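Uncharacterized protein conserved in bacteria (Cupriavidus necator, PDB 5DMH) catalyses the ATP-dependent phosphorylation of 3-oxo-tetronate, a four-carbon acid sugar, to 3-oxo-tetronate 4-phosphate. Local coordinates at residues I62-V67 / L79-K84; L403-L408 / L429-K434; R159-V164 / D184-R189. One frame throughout, in Å; residues are numbered along the deposited sequence.

Interaction 1 (I62-V67 / L79-K84); sequences IGLPDV and LVVALK
Ile62 and Ala82 form a parallel bridge with their CA atoms 5.1 Å apart, where the neighbouring strands 58-62 and 78-82 of the sugar-binding N-terminal domain reach their ends. A backbone bond runs from Gly63 N to Ala82 O (3.0 Å), and the donor lies in the carbonyl plane. Beyond it the first strand turns away: Gly63 has a positive phi of 59°, a conformation glycine adopts easily, and its carbonyl accepts a bond from the hydroxyl of Thr61. Ile62 and Ala82 put their side chains on the same face of the strand pair, where both pack on Phe41 of helix 41-53. Ala82, being small, sits beside the longer Ile62, whose CD1 reaches Ala82 CB at 4.1 Å. Two residues on, Lys84 forms salt bridges with Glu370 and Glu394, both inferred to bind ATP, so strand 78-82 leads toward the nucleotide site. The other face carries Val81, a beta-branched residue at home in a strand. Leu64, which also touches Trp103, lies at a slant to it. With Val81 CG1 anti to the backbone N (chi1 178°), that methyl meets Leu64 CD2 at 3.9 Å and lies 3.8 Å from Gly63 O.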
loop_
_atom_site.group_PDB
_atom_site.type_symbol
_atom_site.label_atom_id
_atom_site.label_comp_id
_atom_site.label_asym_id
_atom_site.label_seq_id
_atom_site.Cartn_x
_atom_site.Cartn_y
_atom_site.Cartn_z
ATOM N N ILE A 62 12.408 -1.519 3.764
ATOM C CA ILE A 62 11.828 -2.785 3.391
ATOM C C ILE A 62 12.057 -3.681 4.586
ATOM O O ILE A 62 13.177 -4.090 4.852
ATOM C CB ILE A 62 12.485 -3.358 2.113
ATOM C CG1 ILE A 62 12.373 -2.369 0.970
ATOM C CG2 ILE A 62 11.820 -4.657 1.725
ATOM C CD1 ILE A 62 10.940 -1.893 0.693
ATOM N N GLY A 63 10.998 -3.905 5.365
ATOM C CA GLY A 63 11.146 -4.531 6.662
ATOM C C GLY A 63 12.064 -3.708 7.528
ATOM O O GLY A 63 12.179 -2.473 7.361
ATOM N N LEU A 64 12.732 -4.381 8.454
ATOM C CA LEU A 64 13.602 -3.709 9.390
ATOM C C LEU A 64 15.060 -3.799 8.955
ATOM O O LEU A 64 15.574 -4.891 8.719
ATOM C CB LEU A 64 13.410 -4.314 10.771
ATOM C CG LEU A 64 11.960 -4.322 11.239
ATOM C CD1 LEU A 64 11.874 -4.877 12.658
ATOM C CD2 LEU A 64 11.373 -2.908 11.160
ATOM N N PRO A 65 15.722 -2.640 8.832
ATOM C CA PRO A 65 17.100 -2.629 8.347
ATOM C C PRO A 65 18.061 -3.012 9.451
ATOM O O PRO A 65 17.825 -2.661 10.604
ATOM C CB PRO A 65 17.335 -1.160 7.959
ATOM C CG PRO A 65 16.149 -0.372 8.505
ATOM C CD PRO A 65 15.265 -1.304 9.255
ATOM N N ASP A 66 19.118 -3.732 9.105
ATOM C CA ASP A 66 20.231 -3.904 10.018
ATOM C C ASP A 66 20.812 -2.518 10.274
ATOM O O ASP A 66 20.671 -1.614 9.443
ATOM C CB ASP A 66 21.288 -4.839 9.417
ATOM C CG ASP A 66 21.109 -6.286 9.859
ATOM O OD1 ASP A 66 19.958 -6.692 10.131
ATOM O OD2 ASP A 66 22.121 -7.017 9.945
ATOM N N VAL A 67 21.418 -2.331 11.440
ATOM C CA VAL A 67 22.166 -1.112 11.703
ATOM C C VAL A 67 23.510 -1.305 11.012
ATOM O O VAL A 67 24.059 -2.403 11.076
ATOM C CB VAL A 67 22.384 -0.892 13.225
ATOM C CG1 VAL A 67 23.183 -2.038 13.833
ATOM C CG2 VAL A 67 23.090 0.434 13.496
ATOM N N LEU A 79 9.145 7.655 9.196
ATOM C CA LEU A 79 9.690 6.381 8.749
ATOM C C LEU A 79 8.523 5.495 8.392
ATOM O O LEU A 79 7.559 5.410 9.166
ATOM C CB LEU A 79 10.486 5.736 9.889
ATOM C CG LEU A 79 11.729 6.489 10.378
ATOM C CD1 LEU A 79 12.268 5.839 11.635
ATOM C CD2 LEU A 79 12.779 6.487 9.313
ATOM N N VAL A 80 8.584 4.856 7.227
ATOM C CA VAL A 80 7.538 3.938 6.780
ATOM C C VAL A 80 8.120 2.547 6.572
ATOM O O VAL A 80 8.915 2.332 5.658
ATOM C CB VAL A 80 6.871 4.379 5.446
ATOM C CG1 VAL A 80 5.809 3.342 5.016
ATOM C CG2 VAL A 80 6.209 5.764 5.585
ATOM N N VAL A 81 7.722 1.615 7.432
ATOM C CA VAL A 81 8.140 0.228 7.310
ATOM C C VAL A 81 7.181 -0.562 6.410
ATOM O O VAL A 81 6.008 -0.748 6.726
ATOM C CB VAL A 81 8.255 -0.446 8.710
ATOM C CG1 VAL A 81 8.652 -1.921 8.562
ATOM C CG2 VAL A 81 9.229 0.313 9.598
ATOM N N ALA A 82 7.696 -1.039 5.277
ATOM C CA ALA A 82 6.947 -1.867 4.367
ATOM C C ALA A 82 6.980 -3.351 4.764
ATOM O O ALA A 82 8.053 -3.962 4.869
ATOM C CB ALA A 82 7.513 -1.694 2.968
ATOM N N LEU A 83 5.812 -3.907 5.023
ATOM C CA LEU A 83 5.636 -5.335 5.271
ATOM C C LEU A 83 4.828 -5.978 4.136
ATOM O O LEU A 83 4.056 -5.292 3.468
ATOM C CB LEU A 83 4.887 -5.581 6.581
ATOM C CG LEU A 83 5.465 -4.971 7.850
ATOM C CD1 LEU A 83 4.609 -5.321 9.074
ATOM C CD2 LEU A 83 6.936 -5.391 8.047
ATOM N N LYS A 84 4.967 -7.300 3.957
ATOM C CA LYS A 84 4.133 -8.049 3.024
ATOM C C LYS A 84 3.174 -8.874 3.870
ATOM O O LYS A 84 3.258 -10.101 3.935
ATOM C CB LYS A 84 5.004 -8.948 2.108
ATOM C CG LYS A 84 4.263 -9.537 0.918
ATOM C CD LYS A 84 5.137 -10.509 0.090
ATOM C CE LYS A 84 4.442 -10.980 -1.153
ATOM N NZ LYS A 84 3.245 -11.833 -0.906
#

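Interaction 2 (L403-L408 / L429-K434); sequences LGVRAL and LALALK
Leu431 pushes its forked end into a hollow walled by Leu403, Val405 and Leu408, so that one knob meets three apolar neighbours. Leu431 CD1 lies 3.6 Å from Leu408 CD2 and 4.1 Å from Leu408 CD1, straddled by that leucine's two methyls, while Val405 CG2 closes another side, 4.4 Å from Leu431 CD1. The two leucines cross at about a right angle, which lets a single methyl settle into the fork of the other residue. The CD2 branch of Leu431 takes a different neighbour, Leu403, and these side chains run past one another in opposite directions until Leu403 CD1 stands 4.2 Å from Leu431 CD2. Leu431 holds CG anti to the carbonyl carbon (chi1 -58°), which points its fork at Leu408 and Leu403. Leu433, two residues along the strand and therefore on the same face, meets Leu408 tip to tip, Leu433 CD1 to Leu408 CD1 at 4.2 Å. Leu408 thus fits between Leu431 and Leu433, alternate residues on one face of the strand.

Strand 418-423 runs between strands 407-415 and 430-434, so the contact is made by side chains alone; Thr421 and Thr423 of that middle strand touch Leu408. Gly404, with its positive phi in a Schellman motif, ends helix 393-403 and turns the chain so that Leu403 and Val405 both face the hollow. Phe388 of strand 387-391 packs on Leu403 and Leu431. With no hydrogen bond between the segments and every touching residue buried, this join in the nucleotide-binding domain rests on shape fit and the exclusion of water.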
loop_
_atom_site.group_PDB
_atom_site.type_symbol
_atom_site.label_atom_id
_atom_site.label_comp_id
_atom_site.label_asym_id
_atom_site.label_seq_id
_atom_site.Cartn_x
_atom_site.Cartn_y
_atom_site.Cartn_z
ATOM N N LEU A 403 14.489 -8.566 -5.368
ATOM C CA LEU A 403 15.537 -7.609 -5.747
ATOM C C LEU A 403 16.504 -7.243 -4.629
ATOM O O LEU A 403 17.545 -6.618 -4.880
ATOM C CB LEU A 403 14.914 -6.318 -6.269
ATOM C CG LEU A 403 14.167 -6.376 -7.597
ATOM C CD1 LEU A 403 13.428 -5.076 -7.822
ATOM C CD2 LEU A 403 15.115 -6.666 -8.754
ATOM N N GLY A 404 16.186 -7.596 -3.390
ATOM C CA GLY A 404 17.078 -7.321 -2.283
ATOM C C GLY A 404 17.126 -5.863 -1.841
ATOM O O GLY A 404 18.063 -5.453 -1.175
ATOM N N VAL A 405 16.093 -5.097 -2.177
ATOM C CA VAL A 405 16.034 -3.682 -1.843
ATOM C C VAL A 405 15.897 -3.520 -0.332
ATOM O O VAL A 405 15.071 -4.185 0.275
ATOM C CB VAL A 405 14.844 -3.027 -2.543
ATOM C CG1 VAL A 405 14.675 -1.590 -2.122
ATOM C CG2 VAL A 405 15.026 -3.129 -4.063
ATOM N N ARG A 406 16.682 -2.625 0.253
ATOM C CA ARG A 406 16.618 -2.391 1.693
ATOM C C ARG A 406 15.800 -1.154 2.085
ATOM O O ARG A 406 15.231 -1.101 3.180
ATOM C CB ARG A 406 18.037 -2.303 2.281
ATOM C CG ARG A 406 18.775 -3.643 2.254
ATOM C CD ARG A 406 20.269 -3.492 2.537
ATOM N NE ARG A 406 20.990 -4.736 2.259
ATOM C CZ ARG A 406 22.299 -4.910 2.423
ATOM N NH1 ARG A 406 23.063 -3.920 2.874
ATOM N NH2 ARG A 406 22.848 -6.082 2.134
ATOM N N ALA A 407 15.746 -0.165 1.198
ATOM C CA ALA A 407 15.066 1.091 1.514
ATOM C C ALA A 407 14.861 1.868 0.227
ATOM O O ALA A 407 15.536 1.609 -0.763
ATOM C CB ALA A 407 15.873 1.898 2.517
ATOM N N LEU A 408 13.910 2.795 0.248
ATOM C CA LEU A 408 13.549 3.592 -0.915
ATOM C C LEU A 408 13.481 5.065 -0.514
ATOM O O LEU A 408 13.031 5.415 0.597
ATOM C CB LEU A 408 12.195 3.165 -1.475
ATOM C CG LEU A 408 12.120 1.777 -2.106
ATOM C CD1 LEU A 408 10.706 1.411 -2.484
ATOM C CD2 LEU A 408 13.046 1.721 -3.297
ATOM N N LEU A 429 18.359 1.680 -8.304
ATOM C CA LEU A 429 17.240 1.210 -9.100
ATOM C C LEU A 429 16.123 2.224 -8.960
ATOM O O LEU A 429 16.001 2.875 -7.935
ATOM C CB LEU A 429 16.749 -0.157 -8.628
ATOM C CG LEU A 429 17.819 -1.237 -8.515
ATOM C CD1 LEU A 429 17.223 -2.519 -7.950
ATOM C CD2 LEU A 429 18.484 -1.480 -9.885
ATOM N N ALA A 430 15.321 2.367 -10.003
ATOM C CA ALA A 430 14.144 3.220 -9.933
ATOM C C ALA A 430 12.924 2.323 -10.014
ATOM O O ALA A 430 12.811 1.480 -10.916
ATOM C CB ALA A 430 14.147 4.238 -11.061
ATOM N N LEU A 431 12.022 2.494 -9.052
ATOM C CA LEU A 431 10.849 1.654 -8.921
ATOM C C LEU A 431 9.566 2.459 -8.876
ATOM O O LEU A 431 9.511 3.513 -8.239
ATOM C CB LEU A 431 10.903 0.899 -7.594
ATOM C CG LEU A 431 12.110 -0.000 -7.312
ATOM C CD1 LEU A 431 11.967 -0.541 -5.912
ATOM C CD2 LEU A 431 12.119 -1.118 -8.264
ATOM N N ALA A 432 8.520 1.925 -9.491
ATOM C CA ALA A 432 7.175 2.466 -9.325
ATOM C C ALA A 432 6.327 1.282 -8.918
ATOM O O ALA A 432 6.207 0.307 -9.665
ATOM C CB ALA A 432 6.655 3.099 -10.628
ATOM N N LEU A 433 5.816 1.333 -7.698
ATOM C CA LEU A 433 5.070 0.246 -7.109
ATOM C C LEU A 433 3.605 0.670 -7.073
ATOM O O LEU A 433 3.182 1.422 -6.191
ATOM C CB LEU A 433 5.576 -0.041 -5.692
ATOM C CG LEU A 433 7.077 -0.340 -5.619
ATOM C CD1 LEU A 433 7.521 -0.706 -4.206
ATOM C CD2 LEU A 433 7.499 -1.422 -6.621
ATOM N N LYS A 434 2.855 0.173 -8.040
ATOM C CA LYS A 434 1.481 0.613 -8.295
ATOM C C LYS A 434 0.442 -0.291 -7.645
ATOM O O LYS A 434 0.223 -1.420 -8.053
ATOM C CB LYS A 434 1.238 0.651 -9.805
ATOM C CG LYS A 434 -0.117 1.204 -10.247
ATOM C CD LYS A 434 -0.503 0.592 -11.591
ATOM C CE LYS A 434 -1.274 -0.695 -11.382
ATOM N NZ LYS A 434 -2.715 -0.516 -11.587
#

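Interaction 3 (R159-V164 / D184-R189); sequences RGHLFV and DASLVR
Ser186 lies against two flat groups: its CB sits 3.6 Å above one face of the His161 ring, offset toward the rim in a CH-pi contact, and its OG lies 4.1 Å above the plane of the Arg189 guanidinium. A small residue suits this slot, and it is also the N-cap of helix 187-193. His161 carries CG anti to its own carbonyl carbon (chi1 -74°), which lays the ring beside Ser186. At the ring's edge, His161 ND1 donates to Arg159 O at 2.9 Å; the acceptor lies almost in the ring plane, which fixes the ring's rotation, although the donor stands well above the carbonyl plane. At the edge of the guanidinium is the carboxylate of Asp184, gripped side-on: Arg189 NE meets Asp184 OD2 at 2.7 Å on its syn lone pair, and Arg189 NH2 meets Asp184 OD1 at 2.8 Å. The same OD1 accepts from Ser186 N on the opposite face of the carboxylate, forming an Asx turn. Arg193 is a further salt-bridge partner of OD2, so this acid carries a heavy load of donors just before the helix.

The backbones join by a single bridge between His161 and Ser186, linking the small antiparallel sheet of strands 155-158, 161-164 and 167-168 to the start of the helix. Leu187 N, in the helix's first turn, finds its acceptor in Gly160 O at 2.9 Å. Glycine fits at 160 because phi there is positive, 80°, and Val188 CG2 crowds the place a CB would take. In return, Leu162 N donates to Ala185 O at 2.9 Å, a carbonyl that His161 CA also approaches through its hydrogen. Ile157 of strand 155-158 touches both Leu162 and Leu187, and Leu162 CB meets Leu187 CD1 at 3.9 Å.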
loop_
_atom_site.group_PDB
_atom_site.type_symbol
_atom_site.label_atom_id
_atom_site.label_comp_id
_atom_site.label_asym_id
_atom_site.label_seq_id
_atom_site.Cartn_x
_atom_site.Cartn_y
_atom_site.Cartn_z
ATOM N N ARG A 159 -21.652 6.895 6.939
ATOM C CA ARG A 159 -22.302 5.968 7.872
ATOM C C ARG A 159 -21.590 4.618 7.896
ATOM O O ARG A 159 -22.209 3.575 8.009
ATOM C CB ARG A 159 -23.793 5.841 7.590
ATOM C CG ARG A 159 -24.538 7.165 7.826
ATOM C CD ARG A 159 -26.049 7.075 7.616
ATOM N NE ARG A 159 -26.661 8.354 7.958
ATOM C CZ ARG A 159 -27.068 8.696 9.183
ATOM N NH1 ARG A 159 -26.955 7.862 10.202
ATOM N NH2 ARG A 159 -27.575 9.892 9.390
ATOM N N GLY A 160 -20.272 4.695 7.799
ATOM C CA GLY A 160 -19.386 3.556 7.922
ATOM C C GLY A 160 -19.273 2.706 6.676
ATOM O O GLY A 160 -18.535 1.722 6.683
ATOM N N HIS A 161 -20.002 3.091 5.621
ATOM C CA HIS A 161 -20.058 2.338 4.382
ATOM C C HIS A 161 -19.047 2.933 3.387
ATOM O O HIS A 161 -18.999 4.142 3.157
ATOM C CB HIS A 161 -21.491 2.367 3.797
ATOM C CG HIS A 161 -22.470 1.503 4.540
ATOM N ND1 HIS A 161 -22.838 1.748 5.843
ATOM C CD2 HIS A 161 -23.142 0.385 4.165
ATOM C CE1 HIS A 161 -23.714 0.836 6.236
ATOM N NE2 HIS A 161 -23.888 -0.023 5.252
ATOM N N LEU A 162 -18.241 2.068 2.780
ATOM C CA LEU A 162 -17.218 2.506 1.850
ATOM C C LEU A 162 -17.713 2.550 0.390
ATOM O O LEU A 162 -18.264 1.574 -0.136
ATOM C CB LEU A 162 -15.996 1.583 1.975
ATOM C CG LEU A 162 -14.780 1.857 1.092
ATOM C CD1 LEU A 162 -14.224 3.250 1.245
ATOM C CD2 LEU A 162 -13.712 0.842 1.392
ATOM N N PHE A 163 -17.510 3.706 -0.235
ATOM C CA PHE A 163 -17.839 3.971 -1.638
ATOM C C PHE A 163 -16.574 4.164 -2.476
ATOM O O PHE A 163 -15.578 4.760 -2.031
ATOM C CB PHE A 163 -18.732 5.228 -1.785
ATOM C CG PHE A 163 -20.135 5.049 -1.239
ATOM C CD1 PHE A 163 -20.370 5.155 0.114
ATOM C CD2 PHE A 163 -21.212 4.808 -2.084
ATOM C CE1 PHE A 163 -21.651 4.976 0.622
ATOM C CE2 PHE A 163 -22.483 4.625 -1.574
ATOM C CZ PHE A 163 -22.697 4.723 -0.231
ATOM N N VAL A 164 -16.627 3.574 -3.666
ATOM C CA VAL A 164 -15.664 3.794 -4.728
ATOM C C VAL A 164 -16.406 4.506 -5.856
ATOM O O VAL A 164 -17.273 3.926 -6.539
ATOM C CB VAL A 164 -15.093 2.427 -5.230
ATOM C CG1 VAL A 164 -14.138 2.629 -6.377
ATOM C CG2 VAL A 164 -14.421 1.696 -4.090
ATOM N N ASP A 184 -19.002 -6.895 1.306
ATOM C CA ASP A 184 -19.762 -6.122 2.311
ATOM C C ASP A 184 -19.167 -4.718 2.422
ATOM O O ASP A 184 -18.007 -4.571 2.745
ATOM C CB ASP A 184 -19.676 -6.821 3.682
ATOM C CG ASP A 184 -20.612 -6.207 4.730
ATOM O OD1 ASP A 184 -21.209 -5.134 4.468
ATOM O OD2 ASP A 184 -20.757 -6.819 5.814
ATOM N N ALA A 185 -19.966 -3.682 2.161
ATOM C CA ALA A 185 -19.468 -2.310 2.179
ATOM C C ALA A 185 -19.552 -1.686 3.546
ATOM O O ALA A 185 -19.041 -0.591 3.758
ATOM C CB ALA A 185 -20.222 -1.439 1.168
ATOM N N SER A 186 -20.200 -2.374 4.473
ATOM C CA SER A 186 -20.313 -1.874 5.850
ATOM C C SER A 186 -19.031 -2.154 6.667
ATOM O O SER A 186 -18.805 -3.261 7.171
ATOM C CB SER A 186 -21.540 -2.465 6.530
ATOM O OG SER A 186 -21.614 -2.000 7.869
ATOM N N LEU A 187 -18.168 -1.160 6.749
ATOM C CA LEU A 187 -16.866 -1.339 7.358
ATOM C C LEU A 187 -16.964 -1.618 8.859
ATOM O O LEU A 187 -16.085 -2.249 9.423
ATOM C CB LEU A 187 -16.001 -0.105 7.136
ATOM C CG LEU A 187 -15.659 0.282 5.700
ATOM C CD1 LEU A 187 -14.643 1.437 5.666
ATOM C CD2 LEU A 187 -15.127 -0.921 4.938
ATOM N N VAL A 188 -18.027 -1.144 9.510
ATOM C CA VAL A 188 -18.191 -1.423 10.942
ATOM C C VAL A 188 -18.392 -2.916 11.140
ATOM O O VAL A 188 -17.704 -3.551 11.954
ATOM C CB VAL A 188 -19.344 -0.608 11.577
ATOM C CG1 VAL A 188 -19.618 -1.093 12.989
ATOM C CG2 VAL A 188 -19.008 0.851 11.562
ATOM N N ARG A 189 -19.264 -3.494 10.316
ATOM C CA ARG A 189 -19.550 -4.933 10.366
ATOM C C ARG A 189 -18.316 -5.757 9.932
ATOM O O ARG A 189 -17.946 -6.719 10.592
ATOM C CB ARG A 189 -20.761 -5.221 9.479
ATOM C CG ARG A 189 -21.280 -6.641 9.449
ATOM C CD ARG A 189 -22.700 -6.659 8.865
ATOM N NE ARG A 189 -22.742 -6.111 7.509
ATOM C CZ ARG A 189 -23.833 -5.625 6.905
ATOM N NH1 ARG A 189 -25.006 -5.602 7.524
ATOM N NH2 ARG A 189 -23.756 -5.164 5.666
#

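Following the chain from the N terminus, interaction 1 first closes the loop between strands 58-62 and 78-82. Interaction 3 then closes the excursion from 164 to 184, and interaction 2 comes last, bringing 429-434 back beside 403-408. The three loops follow in series; none nests or crosses. Interactions 1 and 2 nevertheless touch in space: Ile62 N lies 2.9 Å from Arg406 O, probably a hydrogen bond, so the sugar-binding and nucleotide-binding domains are joined strand to strand there. Interaction 3 belongs to the sugar-binding domain but lies across the chain's centre from both, its nearest atoms about 19 Å from interaction 1 and about 13 Å from interaction 2.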